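Local coordinates for ORF99 (Acidianus Filamentous Virus 1, PDB 3DF6), which is of unknown function but is a thermo- and acid-stable viral protein of the DUF1374 family, related to the anti-CRISPR AcrID1, so it may counter host CRISPR immunity, at residues 43-48 and 59-64; 68-73 and 93-98. The protein carries 2 engineered substitutions. All blocks are in the same frame, centred on the assembly; numbering follows the deposited sequence. Where two conformers were deposited one is given.

Interaction 1 (43-48 and 59-64)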
loop_
_atom_site.group_PDB
_atom_site.type_symbol
_atom_site.label_atom_id
_atom_site.label_comp_id
_atom_site.label_asym_id
_atom_site.label_seq_id
_atom_site.Cartn_x
_atom_site.Cartn_y
_atom_site.Cartn_z
ATOM N N GLY C 43 0.345 -15.418 7.115
ATOM C CA GLY C 43 1.502 -16.298 7.249
ATOM C C GLY C 43 1.630 -16.879 8.642
ATOM O O GLY C 43 0.633 -17.241 9.269
ATOM N N LYS C 44 2.864 -16.953 9.136
ATOM C CA LYS C 44 3.131 -17.532 10.441
ATOM C C LYS C 44 3.747 -16.476 11.366
ATOM O O LYS C 44 4.964 -16.430 11.516
ATOM C CB LYS C 44 4.112 -18.696 10.301
ATOM C CG LYS C 44 3.710 -19.777 9.299
ATOM C CD LYS C 44 2.562 -20.618 9.807
ATOM C CE LYS C 44 2.244 -21.741 8.798
ATOM N NZ LYS C 44 1.514 -22.839 9.459
ATOM N N PRO C 45 2.918 -15.620 11.990
ATOM C CA PRO C 45 3.521 -14.574 12.814
ATOM C C PRO C 45 4.186 -15.173 14.049
ATOM O O PRO C 45 3.803 -16.258 14.514
ATOM C CB PRO C 45 2.333 -13.707 13.227
ATOM C CG PRO C 45 1.156 -14.214 12.474
ATOM C CD PRO C 45 1.447 -15.576 12.004
ATOM N N ASP C 46 5.168 -14.484 14.592
ATOM C CA ASP C 46 5.763 -14.917 15.859
ATOM C C ASP C 46 4.924 -14.585 17.074
ATOM O O ASP C 46 5.100 -15.181 18.137
ATOM C CB ASP C 46 7.150 -14.336 15.991
ATOM C CG ASP C 46 8.043 -14.797 14.869
ATOM O OD1 ASP C 46 8.155 -16.035 14.675
ATOM O OD2 ASP C 46 8.573 -13.938 14.158
ATOM N N SER C 47 4.029 -13.620 16.905
ATOM C CA SER C 47 3.104 -13.172 17.959
ATOM C C SER C 47 1.845 -12.621 17.327
ATOM O O SER C 47 1.897 -12.128 16.192
ATOM C CB SER C 47 3.733 -12.034 18.766
ATOM O OG SER C 47 4.581 -12.520 19.780
ATOM N N SER C 48 0.749 -12.621 18.080
ATOM C CA SER C 48 -0.477 -12.014 17.628
ATOM C C SER C 48 -1.288 -11.522 18.800
ATOM O O SER C 48 -1.158 -12.028 19.918
ATOM C CB SER C 48 -1.319 -13.020 16.809
ATOM O OG SER C 48 -1.940 -13.969 17.672
ATOM N N ASP C 59 -6.543 -7.244 14.290
ATOM C CA ASP C 59 -5.468 -8.108 14.743
ATOM C C ASP C 59 -4.115 -7.473 14.471
ATOM O O ASP C 59 -3.913 -6.824 13.449
ATOM C CB ASP C 59 -5.514 -9.468 14.060
ATOM C CG ASP C 59 -6.725 -10.295 14.454
ATOM O OD1 ASP C 59 -7.596 -9.835 15.238
ATOM O OD2 ASP C 59 -6.811 -11.421 13.940
ATOM N N GLU C 60 -3.195 -7.693 15.394
ATOM C CA GLU C 60 -1.839 -7.211 15.270
ATOM C C GLU C 60 -0.927 -8.432 15.240
ATOM O O GLU C 60 -0.902 -9.200 16.191
ATOM C CB GLU C 60 -1.515 -6.339 16.471
ATOM C CG GLU C 60 -0.099 -5.809 16.490
ATOM C CD GLU C 60 0.181 -5.071 17.797
ATOM O OE1 GLU C 60 -0.789 -4.622 18.456
ATOM O OE2 GLU C 60 1.358 -4.953 18.172
ATOM N N TYR C 61 -0.214 -8.610 14.140
ATOM C CA TYR C 61 0.686 -9.746 13.958
ATOM C C TYR C 61 2.115 -9.246 13.915
ATOM O O TYR C 61 2.424 -8.334 13.168
ATOM C CB TYR C 61 0.371 -10.460 12.657
ATOM C CG TYR C 61 -1.076 -10.906 12.558
ATOM C CD1 TYR C 61 -1.542 -12.000 13.296
ATOM C CD2 TYR C 61 -1.966 -10.239 11.734
ATOM C CE1 TYR C 61 -2.898 -12.420 13.204
ATOM C CE2 TYR C 61 -3.304 -10.647 11.622
ATOM C CZ TYR C 61 -3.757 -11.727 12.356
ATOM O OH TYR C 61 -5.071 -12.118 12.230
ATOM N N SER C 62 2.984 -9.864 14.711
ATOM C CA SER C 62 4.385 -9.456 14.808
ATOM C C SER C 62 5.286 -10.536 14.178
ATOM O O SER C 62 5.038 -11.741 14.351
ATOM C CB SER C 62 4.740 -9.206 16.287
ATOM O OG SER C 62 3.908 -8.160 16.805
ATOM N N TYR C 63 6.317 -10.097 13.442
ATOM C CA TYR C 63 7.232 -10.998 12.741
ATOM C C TYR C 63 8.655 -10.563 13.085
ATOM O O TYR C 63 9.001 -9.385 12.879
ATOM C CB TYR C 63 7.023 -10.934 11.201
ATOM C CG TYR C 63 5.571 -11.114 10.744
ATOM C CD1 TYR C 63 5.134 -12.337 10.216
ATOM C CD2 TYR C 63 4.642 -10.077 10.862
ATOM C CE1 TYR C 63 3.812 -12.515 9.803
ATOM C CE2 TYR C 63 3.317 -10.245 10.452
ATOM C CZ TYR C 63 2.919 -11.474 9.926
ATOM O OH TYR C 63 1.616 -11.648 9.514
ATOM N N ASP C 64 9.464 -11.484 13.613
ATOM C CA ASP C 64 10.870 -11.182 13.919
ATOM C C ASP C 64 11.581 -10.939 12.584
ATOM O O ASP C 64 11.560 -11.791 11.718
ATOM C CB ASP C 64 11.550 -12.359 14.628
ATOM C CG ASP C 64 10.846 -12.779 15.904
ATOM O OD1 ASP C 64 10.215 -11.918 16.572
ATOM O OD2 ASP C 64 10.944 -13.995 16.240
HETATM O O HOH W 1 10.597 -16.422 14.132
#
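Asp46 and Ser47 both turn their backbone N-H toward a single carbonyl, Ser62 O, which makes a classic beta bulge at the start of strand 47-53. Asp46 N lies 2.8 Å from Ser62 O, nearly along the C=O axis, whereas the bond from Ser47 N is weak. Ser62 N answers with an almost straight bond to Ser47 O (2.9 Å), completing the hydrogen-bonded pair. In the following non-hydrogen-bonded pair, Ser48 with Tyr61, the CA of Ser48 comes 3.2 Å from Glu60 O in a C-H...O contact.

The carboxylate of Asp46 adds a side-chain grip. Chi1 of -60° sets CG of Asp46 beside its backbone N; from there Asp46 OD2 accepts a bond from Asp64 N at 2.7 Å, in line at 177°. The two carboxylates stack with planes 14° apart, and Asp46 OD2 is 3.2 Å from Asp64 OD2. Water 1 bridges Asp46 OD1 and Asp64 OD2.

Apolar contacts centre on Pro45. Pro45 CB sits over one face of the Tyr63 ring, toward the rim, in a CH-pi contact 4.2 Å from the centroid, while Pro45 CG meets Tyr61 CD1 at 3.6 Å. Tyr63 OH bonds to Ile42 O and the Tyr61 ring touches Phe38 and Ile42, so helix 35-42 also backs this bulged open end of the antiparallel hairpin 47-53/56-64.

Interaction 2 (68-73 and 93-98); sequences NAMKKL and VNDWVR. Engineered in segment 68-73: Met70 (natural residue Ile). With CA (calcium ion), chain H.
Met70 and Asp95 exchange both backbone bonds as a hydrogen-bonded pair of the antiparallel hairpin 69-80/84-96, with Met70 N 2.8 Å from Asp95 O. Lys72 and Val93 form the next such pair, and Val97 N extends the ladder past the strand end by bonding to Asn68 O.

Polar side chains link the two strands on both faces of the sheet. On the face of Met70 and Lys72, the extended Lys72 chain brings NZ to 3.0 Å from Asp95 OD2, a salt bridge that meets the oxygen on its anti side and 30° out of the carboxylate plane. On the face of Lys71 and Asn94, Lys71 bends at chi2 (-83°), and NZ reaches Asn94 OD1 on a lone pair at 2.8 Å. Lys71 NZ also has a salt bridge to Asp20, and water 2 joins Asn94 OD1 to Met70 O.

Apolar contact is tight at the engineered selenomethionine Met70, whose CE presses on Val97 CG2 at 3.5 Å. Asn68 lies across the Trp96 indole: its CB stands over the centre of the six-membered ring, 3.4 Å from the centroid, in a CH-pi contact, and its amide stacks 25° from the ring plane.

That amide has two further jobs. Asn68 ND2 donates to Val97 O at 2.9 Å, which limits rotation of the group, and Asn68 OD1 binds a calcium ion at 2.4 Å, the metal also carrying waters 3, 4, 5 and 6.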
loop_
_atom_site.group_PDB
_atom_site.type_symbol
_atom_site.label_atom_id
_atom_site.label_comp_id
_atom_site.label_asym_id
_atom_site.label_seq_id
_atom_site.Cartn_x
_atom_site.Cartn_y
_atom_site.Cartn_z
ATOM N N ASN C 68 17.283 -6.575 15.870
ATOM C CA ASN C 68 16.405 -5.738 16.705
ATOM C C ASN C 68 15.144 -5.288 15.958
ATOM O O ASN C 68 14.290 -4.608 16.507
ATOM C CB ASN C 68 17.130 -4.501 17.254
ATOM C CG ASN C 68 18.237 -4.839 18.222
ATOM O OD1 ASN C 68 19.386 -4.531 17.958
ATOM N ND2 ASN C 68 17.895 -5.447 19.353
ATOM N N ALA C 69 15.012 -5.682 14.709
ATOM C CA ALA C 69 13.922 -5.199 13.885
ATOM C C ALA C 69 12.752 -6.163 13.986
ATOM O O ALA C 69 12.924 -7.379 13.982
ATOM C CB ALA C 69 14.377 -5.044 12.456
HETATM N N MSE C 70 11.568 -5.599 14.118
HETATM C CA MSE C 70 10.337 -6.350 14.088
HETATM C C MSE C 70 9.400 -5.740 13.048
HETATM O O MSE C 70 9.346 -4.530 12.891
HETATM C CB MSE C 70 9.715 -6.316 15.476
HETATM C CG MSE C 70 8.252 -6.442 15.462
HETATM SE SE MSE C 70 7.670 -6.935 17.189
HETATM C CE MSE C 70 7.179 -5.217 17.904
ATOM N N LYS C 71 8.688 -6.581 12.315
ATOM C CA LYS C 71 7.661 -6.114 11.387
ATOM C C LYS C 71 6.324 -6.365 12.051
ATOM O O LYS C 71 6.103 -7.456 12.597
ATOM C CB LYS C 71 7.720 -6.860 10.046
ATOM C CG LYS C 71 8.899 -6.556 9.106
ATOM C CD LYS C 71 8.653 -5.313 8.280
ATOM C CE LYS C 71 9.870 -4.931 7.423
ATOM N NZ LYS C 71 9.515 -3.666 6.724
ATOM N N LYS C 72 5.451 -5.361 12.041
ATOM C CA LYS C 72 4.104 -5.527 12.592
ATOM C C LYS C 72 3.053 -5.273 11.527
ATOM O O LYS C 72 3.130 -4.285 10.780
ATOM C CB LYS C 72 3.848 -4.605 13.775
ATOM C CG LYS C 72 4.736 -4.914 15.018
ATOM C CD LYS C 72 4.314 -3.975 16.170
ATOM C CE LYS C 72 5.047 -4.279 17.460
ATOM N NZ LYS C 72 4.914 -3.186 18.523
ATOM N N LEU C 73 2.082 -6.176 11.481
ATOM C CA LEU C 73 0.982 -6.120 10.523
ATOM C C LEU C 73 -0.354 -6.001 11.249
ATOM O O LEU C 73 -0.692 -6.828 12.094
ATOM C CB LEU C 73 0.987 -7.395 9.663
ATOM C CG LEU C 73 0.009 -7.387 8.484
ATOM C CD1 LEU C 73 0.584 -6.464 7.346
ATOM C CD2 LEU C 73 -0.289 -8.792 8.001
ATOM N N VAL C 93 3.987 -1.768 9.825
ATOM C CA VAL C 93 4.797 -0.836 10.603
ATOM C C VAL C 93 6.122 -1.523 10.968
ATOM O O VAL C 93 6.155 -2.730 11.193
ATOM C CB VAL C 93 3.957 -0.438 11.877
ATOM C CG1 VAL C 93 4.787 -0.019 13.036
ATOM C CG2 VAL C 93 2.945 0.657 11.524
ATOM N N ASN C 94 7.204 -0.763 11.052
ATOM C CA ASN C 94 8.471 -1.288 11.556
ATOM C C ASN C 94 8.588 -0.933 13.008
ATOM O O ASN C 94 8.056 0.083 13.407
ATOM C CB ASN C 94 9.626 -0.604 10.857
ATOM C CG ASN C 94 9.764 -1.048 9.454
ATOM O OD1 ASN C 94 9.543 -2.214 9.150
ATOM N ND2 ASN C 94 10.128 -0.134 8.584
ATOM N N ASP C 95 9.294 -1.745 13.788
ATOM C CA ASP C 95 9.553 -1.406 15.177
ATOM C C ASP C 95 10.928 -1.950 15.564
ATOM O O ASP C 95 11.319 -3.051 15.143
ATOM C CB ASP C 95 8.468 -2.032 16.056
ATOM C CG ASP C 95 8.430 -1.468 17.497
ATOM O OD1 ASP C 95 9.077 -0.439 17.813
ATOM O OD2 ASP C 95 7.719 -2.083 18.330
ATOM N N TRP C 96 11.653 -1.167 16.358
ATOM C CA TRP C 96 12.889 -1.612 16.978
ATOM C C TRP C 96 12.523 -2.227 18.306
ATOM O O TRP C 96 11.791 -1.633 19.110
ATOM C CB TRP C 96 13.839 -0.441 17.227
ATOM C CG TRP C 96 15.122 -0.821 17.931
ATOM C CD1 TRP C 96 15.299 -1.062 19.275
ATOM C CD2 TRP C 96 16.406 -0.971 17.330
ATOM N NE1 TRP C 96 16.613 -1.358 19.537
ATOM C CE2 TRP C 96 17.317 -1.313 18.361
ATOM C CE3 TRP C 96 16.881 -0.859 16.012
ATOM C CZ2 TRP C 96 18.677 -1.528 18.120
ATOM C CZ3 TRP C 96 18.240 -1.089 15.775
ATOM C CH2 TRP C 96 19.113 -1.421 16.827
ATOM N N VAL C 97 13.073 -3.403 18.558
ATOM C CA VAL C 97 12.730 -4.148 19.739
ATOM C C VAL C 97 14.021 -4.671 20.389
ATOM O O VAL C 97 15.049 -4.840 19.711
ATOM C CB VAL C 97 11.718 -5.266 19.383
ATOM C CG1 VAL C 97 11.222 -5.968 20.614
ATOM C CG2 VAL C 97 10.524 -4.654 18.693
ATOM N N ARG C 98 13.975 -4.882 21.701
ATOM C CA ARG C 98 15.102 -5.459 22.411
ATOM C C ARG C 98 15.227 -6.932 21.983
ATOM O O ARG C 98 14.218 -7.650 21.934
ATOM C CB ARG C 98 14.851 -5.373 23.908
ATOM C CG ARG C 98 15.918 -6.009 24.741
ATOM C CD ARG C 98 15.820 -5.584 26.176
ATOM N NE ARG C 98 17.019 -5.929 26.918
ATOM C CZ ARG C 98 17.312 -5.475 28.131
ATOM N NH1 ARG C 98 16.489 -4.652 28.761
ATOM N NH2 ARG C 98 18.419 -5.852 28.723
HETATM CA CA CA H . 21.476 -5.319 18.753
HETATM O O HOH W 2 11.305 -3.610 10.776
HETATM O O HOH W 3 20.864 -6.954 20.564
HETATM O O HOH W 4 23.528 -5.528 19.863
HETATM O O HOH W 5 21.930 -7.466 17.320
HETATM O O HOH W 6 21.796 -4.361 16.716
#

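In the fold
From the N terminus the chain runs through helix 3-18, strand 25-34 and helix 35-42 before interaction 1 closes the short hairpin 47-53/56-64. Only then does the chain turn at 65-68 and open interaction 2, which closes the longer hairpin 69-80/84-96 near the C terminus. The two contacts therefore follow in series, neither nested nor crossed, with centres 11 Å apart. They meet in one sheet because strands 56-64 and 69-80 are neighbours, probably bonded from Tyr61 N to Leu73 O and from Tyr63 N to Lys71 O. Interaction 1 thus joins the edge strand 47-53, one of the two outermost, to the sheet, while interaction 2 joins its middle strand to 84-96, beside strand 25-34.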